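Long-range contact in acyl-CoA dehydrogenase (Thermus thermophilus, PDB 2Z1Q), which probably oxidises saturated acyl-CoA thioesters to their 2,3-dehydroacyl-CoA products, using a bound FAD as the cofactor that takes up the electrons: residues D444-A457 and L486-R500. Sequence-based numbering, arbitrary orientation.
Sequences DLELHQVQNLKKLA and LIDAYAAESALLRAR
V450 lies over E493 and L496 with its two methyls divided between them: CG1 rests 3.6 Å from E493 CB, while CG2 sits 3.8 Å from L496 CD1 and also reaches the methyl of A492. L447 extends this apolar seam, its CD2 packing 3.9 Å from L496 CB, and L497 crosses L447 at about a right angle. Farther along, L453 meets the small A489, and A457 CB comes to 3.7 Å from L486 CD2.

E493 stretches out past V450, its CG trans to the backbone N (chi1 173°), and delivers OE1 to the fully extended K454, whose NZ approaches that oxygen on its syn side, 22° out of the carboxylate plane; the modelled 2.5 Å is suspiciously short and the exact length doubtful. The same ammonium donates to Q451 OE1, one turn back, and to the carbonyl O of W14. E493 OE2 pairs with R322 of helix 300-331, so this buried glutamate has a positive partner on each oxygen, which would favour its ionised form.

At the other end R500, bent at chi2 and chi3, reaches across to lay its guanidinium alongside L447, whose CD1 lies at its edge. E446 OE1 meets the guanidinium edge at R500 NH1, 2.9 Å away, with the two planar groups nearly coplanar; E446 OE2 is paired with R511 of helix 505-528. The poorly ordered D444 takes a weak bond from R500 NH2 on its OD2 and completes a salt-bridge network.

The axes of 445-457 and 486-500 approach to 9.0 Å and run nearly antiparallel, at 160°. Together with helix 505-528, which touches both, they form part of a helical bundle in the C-terminal region of this acyl-CoA dehydrogenase, away from the FAD sites.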
loop_
_atom_site.group_PDB
_atom_site.type_symbol
_atom_site.label_atom_id
_atom_site.label_comp_id
_atom_site.label_asym_id
_atom_site.label_seq_id
_atom_site.Cartn_x
_atom_site.Cartn_y
_atom_site.Cartn_z
ATOM N N ASP B 444 16.422 -0.629 32.823
ATOM C CA ASP B 444 15.209 -0.750 32.031
ATOM C C ASP B 444 15.236 0.414 31.046
ATOM O O ASP B 444 14.280 1.183 30.922
ATOM C CB ASP B 444 13.982 -0.680 32.933
ATOM C CG ASP B 444 12.837 -1.514 32.407
ATOM O OD1 ASP B 444 11.850 -1.707 33.148
ATOM O OD2 ASP B 444 12.932 -1.977 31.249
ATOM N N LEU B 445 16.368 0.535 30.359
ATOM C CA LEU B 445 16.591 1.592 29.389
ATOM C C LEU B 445 15.504 1.606 28.324
ATOM O O LEU B 445 15.125 2.669 27.832
ATOM C CB LEU B 445 17.968 1.420 28.725
ATOM C CG LEU B 445 19.195 1.275 29.637
ATOM C CD1 LEU B 445 19.301 -0.167 30.122
ATOM C CD2 LEU B 445 20.463 1.663 28.879
ATOM N N GLU B 446 14.996 0.428 27.972
ATOM C CA GLU B 446 13.953 0.353 26.961
ATOM C C GLU B 446 12.746 1.166 27.395
ATOM O O GLU B 446 12.233 1.978 26.623
ATOM C CB GLU B 446 13.555 -1.099 26.706
ATOM C CG GLU B 446 14.683 -1.943 26.155
ATOM C CD GLU B 446 14.210 -3.296 25.681
ATOM O OE1 GLU B 446 13.480 -3.963 26.443
ATOM O OE2 GLU B 446 14.567 -3.692 24.550
ATOM N N LEU B 447 12.305 0.962 28.632
ATOM C CA LEU B 447 11.164 1.707 29.153
ATOM C C LEU B 447 11.507 3.179 29.266
ATOM O O LEU B 447 10.622 4.034 29.249
ATOM C CB LEU B 447 10.729 1.166 30.522
ATOM C CG LEU B 447 9.920 -0.133 30.504
ATOM C CD1 LEU B 447 9.385 -0.426 31.891
ATOM C CD2 LEU B 447 8.770 -0.004 29.521
ATOM N N HIS B 448 12.797 3.476 29.377
ATOM C CA HIS B 448 13.246 4.855 29.470
ATOM C C HIS B 448 13.078 5.556 28.119
ATOM O O HIS B 448 12.636 6.698 28.050
ATOM C CB HIS B 448 14.717 4.916 29.889
ATOM C CG HIS B 448 15.265 6.309 29.940
ATOM N ND1 HIS B 448 16.514 6.636 29.460
ATOM C CD2 HIS B 448 14.730 7.461 30.411
ATOM C CE1 HIS B 448 16.725 7.931 29.629
ATOM N NE2 HIS B 448 15.657 8.455 30.204
ATOM N N GLN B 449 13.447 4.862 27.049
ATOM C CA GLN B 449 13.327 5.421 25.706
ATOM C C GLN B 449 11.859 5.745 25.444
ATOM O O GLN B 449 11.529 6.737 24.789
ATOM C CB GLN B 449 13.864 4.415 24.685
ATOM C CG GLN B 449 15.254 3.910 25.037
ATOM C CD GLN B 449 15.759 2.852 24.086
ATOM O OE1 GLN B 449 15.016 1.956 23.690
ATOM N NE2 GLN B 449 17.031 2.942 23.718
ATOM N N VAL B 450 10.978 4.912 25.986
ATOM C CA VAL B 450 9.546 5.127 25.843
ATOM C C VAL B 450 9.181 6.434 26.526
ATOM O O VAL B 450 8.389 7.221 26.006
ATOM C CB VAL B 450 8.753 3.957 26.465
ATOM C CG1 VAL B 450 7.334 4.394 26.803
ATOM C CG2 VAL B 450 8.735 2.796 25.487
ATOM N N GLN B 451 9.770 6.683 27.686
ATOM C CA GLN B 451 9.478 7.916 28.392
ATOM C C GLN B 451 9.981 9.117 27.613
ATOM O O GLN B 451 9.324 10.156 27.587
ATOM C CB GLN B 451 10.101 7.902 29.790
ATOM C CG GLN B 451 9.536 6.809 30.677
ATOM C CD GLN B 451 8.022 6.884 30.808
ATOM O OE1 GLN B 451 7.306 5.964 30.410
ATOM N NE2 GLN B 451 7.527 7.983 31.370
ATOM N N ASN B 452 11.144 8.981 26.982
ATOM C CA ASN B 452 11.705 10.087 26.206
ATOM C C ASN B 452 10.807 10.437 25.009
ATOM O O ASN B 452 10.654 11.610 24.671
ATOM C CB ASN B 452 13.135 9.755 25.748
ATOM C CG ASN B 452 14.183 9.932 26.868
ATOM O OD1 ASN B 452 15.356 9.579 26.691
ATOM N ND2 ASN B 452 13.764 10.483 28.009
ATOM N N LEU B 453 10.205 9.430 24.379
ATOM C CA LEU B 453 9.301 9.667 23.255
ATOM C C LEU B 453 8.195 10.581 23.747
ATOM O O LEU B 453 7.861 11.563 23.087
ATOM C CB LEU B 453 8.696 8.348 22.742
ATOM C CG LEU B 453 9.681 7.401 22.054
ATOM C CD1 LEU B 453 9.004 6.098 21.681
ATOM C CD2 LEU B 453 10.241 8.084 20.820
ATOM N N LYS B 454 7.652 10.274 24.925
ATOM C CA LYS B 454 6.592 11.093 25.512
ATOM C C LYS B 454 7.097 12.516 25.662
ATOM O O LYS B 454 6.385 13.471 25.365
ATOM C CB LYS B 454 6.186 10.562 26.879
ATOM C CG LYS B 454 5.867 9.088 26.872
ATOM C CD LYS B 454 5.446 8.614 28.243
ATOM C CE LYS B 454 5.170 7.129 28.222
ATOM N NZ LYS B 454 4.724 6.660 29.561
ATOM N N LYS B 455 8.331 12.647 26.134
ATOM C CA LYS B 455 8.924 13.969 26.297
ATOM C C LYS B 455 9.094 14.628 24.928
ATOM O O LYS B 455 8.835 15.823 24.775
ATOM C CB LYS B 455 10.296 13.873 26.984
ATOM C CG LYS B 455 10.249 13.397 28.428
ATOM C CD LYS B 455 11.635 13.415 29.064
ATOM C CE LYS B 455 11.561 13.073 30.552
ATOM N NZ LYS B 455 11.100 11.680 30.796
ATOM N N LEU B 456 9.526 13.849 23.937
ATOM C CA LEU B 456 9.737 14.382 22.590
ATOM C C LEU B 456 8.463 15.043 22.080
ATOM O O LEU B 456 8.492 16.173 21.584
ATOM C CB LEU B 456 10.164 13.266 21.621
ATOM C CG LEU B 456 10.447 13.684 20.166
ATOM C CD1 LEU B 456 11.639 14.634 20.115
ATOM C CD2 LEU B 456 10.728 12.448 19.323
ATOM N N ALA B 457 7.349 14.329 22.212
ATOM C CA ALA B 457 6.043 14.826 21.786
ATOM C C ALA B 457 5.752 16.140 22.487
ATOM O O ALA B 457 5.402 17.133 21.851
ATOM C CB ALA B 457 4.960 13.807 22.124
ATOM N N LEU B 486 3.155 10.128 19.521
ATOM C CA LEU B 486 2.230 9.677 20.561
ATOM C C LEU B 486 1.759 8.254 20.266
ATOM O O LEU B 486 1.635 7.434 21.183
ATOM C CB LEU B 486 1.029 10.636 20.655
ATOM C CG LEU B 486 1.368 12.047 21.151
ATOM C CD1 LEU B 486 0.164 12.968 20.990
ATOM C CD2 LEU B 486 1.803 11.982 22.608
ATOM N N ILE B 487 1.522 7.962 18.985
ATOM C CA ILE B 487 1.089 6.628 18.561
ATOM C C ILE B 487 2.150 5.573 18.849
ATOM O O ILE B 487 1.841 4.513 19.392
ATOM C CB ILE B 487 0.782 6.581 17.040
ATOM C CG1 ILE B 487 -0.443 7.450 16.750
ATOM C CG2 ILE B 487 0.615 5.119 16.572
ATOM C CD1 ILE B 487 -0.737 7.674 15.293
ATOM N N ASP B 488 3.394 5.849 18.468
ATOM C CA ASP B 488 4.475 4.888 18.688
ATOM C C ASP B 488 4.817 4.752 20.158
ATOM O O ASP B 488 5.288 3.713 20.602
ATOM C CB ASP B 488 5.731 5.295 17.922
ATOM C CG ASP B 488 5.714 4.826 16.488
ATOM O OD1 ASP B 488 6.383 5.460 15.644
ATOM O OD2 ASP B 488 5.043 3.817 16.200
ATOM N N ALA B 489 4.587 5.822 20.902
ATOM C CA ALA B 489 4.873 5.820 22.322
ATOM C C ALA B 489 3.882 4.872 22.983
ATOM O O ALA B 489 4.279 3.892 23.607
ATOM C CB ALA B 489 4.730 7.240 22.892
ATOM N N TYR B 490 2.594 5.160 22.822
ATOM C CA TYR B 490 1.550 4.328 23.408
ATOM C C TYR B 490 1.705 2.874 22.979
ATOM O O TYR B 490 1.665 1.971 23.805
ATOM C CB TYR B 490 0.176 4.863 23.002
ATOM C CG TYR B 490 -0.981 4.188 23.691
ATOM C CD1 TYR B 490 -1.786 3.285 23.005
ATOM C CD2 TYR B 490 -1.283 4.459 25.033
ATOM C CE1 TYR B 490 -2.859 2.664 23.621
ATOM C CE2 TYR B 490 -2.360 3.839 25.663
ATOM C CZ TYR B 490 -3.142 2.941 24.944
ATOM O OH TYR B 490 -4.202 2.301 25.529
ATOM N N ALA B 491 1.916 2.654 21.686
ATOM C CA ALA B 491 2.082 1.301 21.160
ATOM C C ALA B 491 3.309 0.592 21.729
ATOM O O ALA B 491 3.215 -0.548 22.177
ATOM C CB ALA B 491 2.174 1.333 19.637
ATOM N N ALA B 492 4.457 1.264 21.701
ATOM C CA ALA B 492 5.690 0.652 22.203
ATOM C C ALA B 492 5.571 0.314 23.672
ATOM O O ALA B 492 5.887 -0.791 24.096
ATOM C CB ALA B 492 6.887 1.584 21.978
ATOM N N GLU B 493 5.101 1.285 24.439
ATOM C CA GLU B 493 4.936 1.100 25.868
ATOM C C GLU B 493 3.988 -0.053 26.142
ATOM O O GLU B 493 4.311 -0.967 26.898
ATOM C CB GLU B 493 4.403 2.384 26.504
ATOM C CG GLU B 493 4.033 2.226 27.968
ATOM C CD GLU B 493 3.668 3.543 28.622
ATOM O OE1 GLU B 493 4.556 4.165 29.242
ATOM O OE2 GLU B 493 2.500 3.964 28.502
ATOM N N SER B 494 2.819 -0.013 25.514
ATOM C CA SER B 494 1.843 -1.063 25.714
ATOM C C SER B 494 2.432 -2.408 25.278
ATOM O O SER B 494 2.090 -3.451 25.834
ATOM C CB SER B 494 0.554 -0.735 24.952
ATOM O OG SER B 494 0.712 -0.914 23.557
ATOM N N ALA B 495 3.339 -2.390 24.305
ATOM C CA ALA B 495 3.953 -3.630 23.840
ATOM C C ALA B 495 5.035 -4.124 24.813
ATOM O O ALA B 495 5.187 -5.332 25.021
ATOM C CB ALA B 495 4.561 -3.431 22.477
ATOM N N LEU B 496 5.781 -3.180 25.387
ATOM C CA LEU B 496 6.863 -3.508 26.318
ATOM C C LEU B 496 6.356 -4.008 27.661
ATOM O O LEU B 496 6.833 -5.017 28.173
ATOM C CB LEU B 496 7.766 -2.287 26.524
ATOM C CG LEU B 496 9.119 -2.301 25.802
ATOM C CD1 LEU B 496 9.618 -0.879 25.600
ATOM C CD2 LEU B 496 10.126 -3.122 26.608
ATOM N N LEU B 497 5.388 -3.299 28.230
ATOM C CA LEU B 497 4.834 -3.699 29.517
ATOM C C LEU B 497 4.216 -5.086 29.445
ATOM O O LEU B 497 4.256 -5.834 30.418
ATOM C CB LEU B 497 3.788 -2.686 29.983
ATOM C CG LEU B 497 4.320 -1.280 30.269
ATOM C CD1 LEU B 497 3.191 -0.378 30.722
ATOM C CD2 LEU B 497 5.398 -1.349 31.333
ATOM N N ARG B 498 3.646 -5.438 28.297
ATOM C CA ARG B 498 3.035 -6.754 28.149
ATOM C C ARG B 498 4.122 -7.820 28.001
ATOM O O ARG B 498 3.986 -8.926 28.524
ATOM C CB ARG B 498 2.088 -6.784 26.940
ATOM C CG ARG B 498 1.530 -8.174 26.579
ATOM C CD ARG B 498 0.664 -8.132 25.316
ATOM N NE ARG B 498 0.246 -9.464 24.872
ATOM C CZ ARG B 498 -0.376 -9.719 23.720
ATOM N NH1 ARG B 498 -0.714 -10.970 23.417
ATOM N NH2 ARG B 498 -0.657 -8.735 22.867
ATOM N N ALA B 499 5.200 -7.482 27.299
ATOM C CA ALA B 499 6.290 -8.425 27.092
ATOM C C ALA B 499 6.921 -8.872 28.422
ATOM O O ALA B 499 7.399 -10.001 28.541
ATOM C CB ALA B 499 7.355 -7.809 26.192
ATOM N N ARG B 500 6.914 -7.967 29.402
ATOM C CA ARG B 500 7.473 -8.231 30.732
ATOM C C ARG B 500 6.669 -9.294 31.475
ATOM O O ARG B 500 7.233 -10.146 32.163
ATOM C CB ARG B 500 7.505 -6.932 31.554
ATOM C CG ARG B 500 8.503 -5.896 31.037
ATOM C CD ARG B 500 9.936 -6.391 31.185
ATOM N NE ARG B 500 10.818 -5.927 30.115
ATOM C CZ ARG B 500 11.156 -4.658 29.905
ATOM N NH1 ARG B 500 11.966 -4.349 28.899
ATOM N NH2 ARG B 500 10.696 -3.701 30.697
#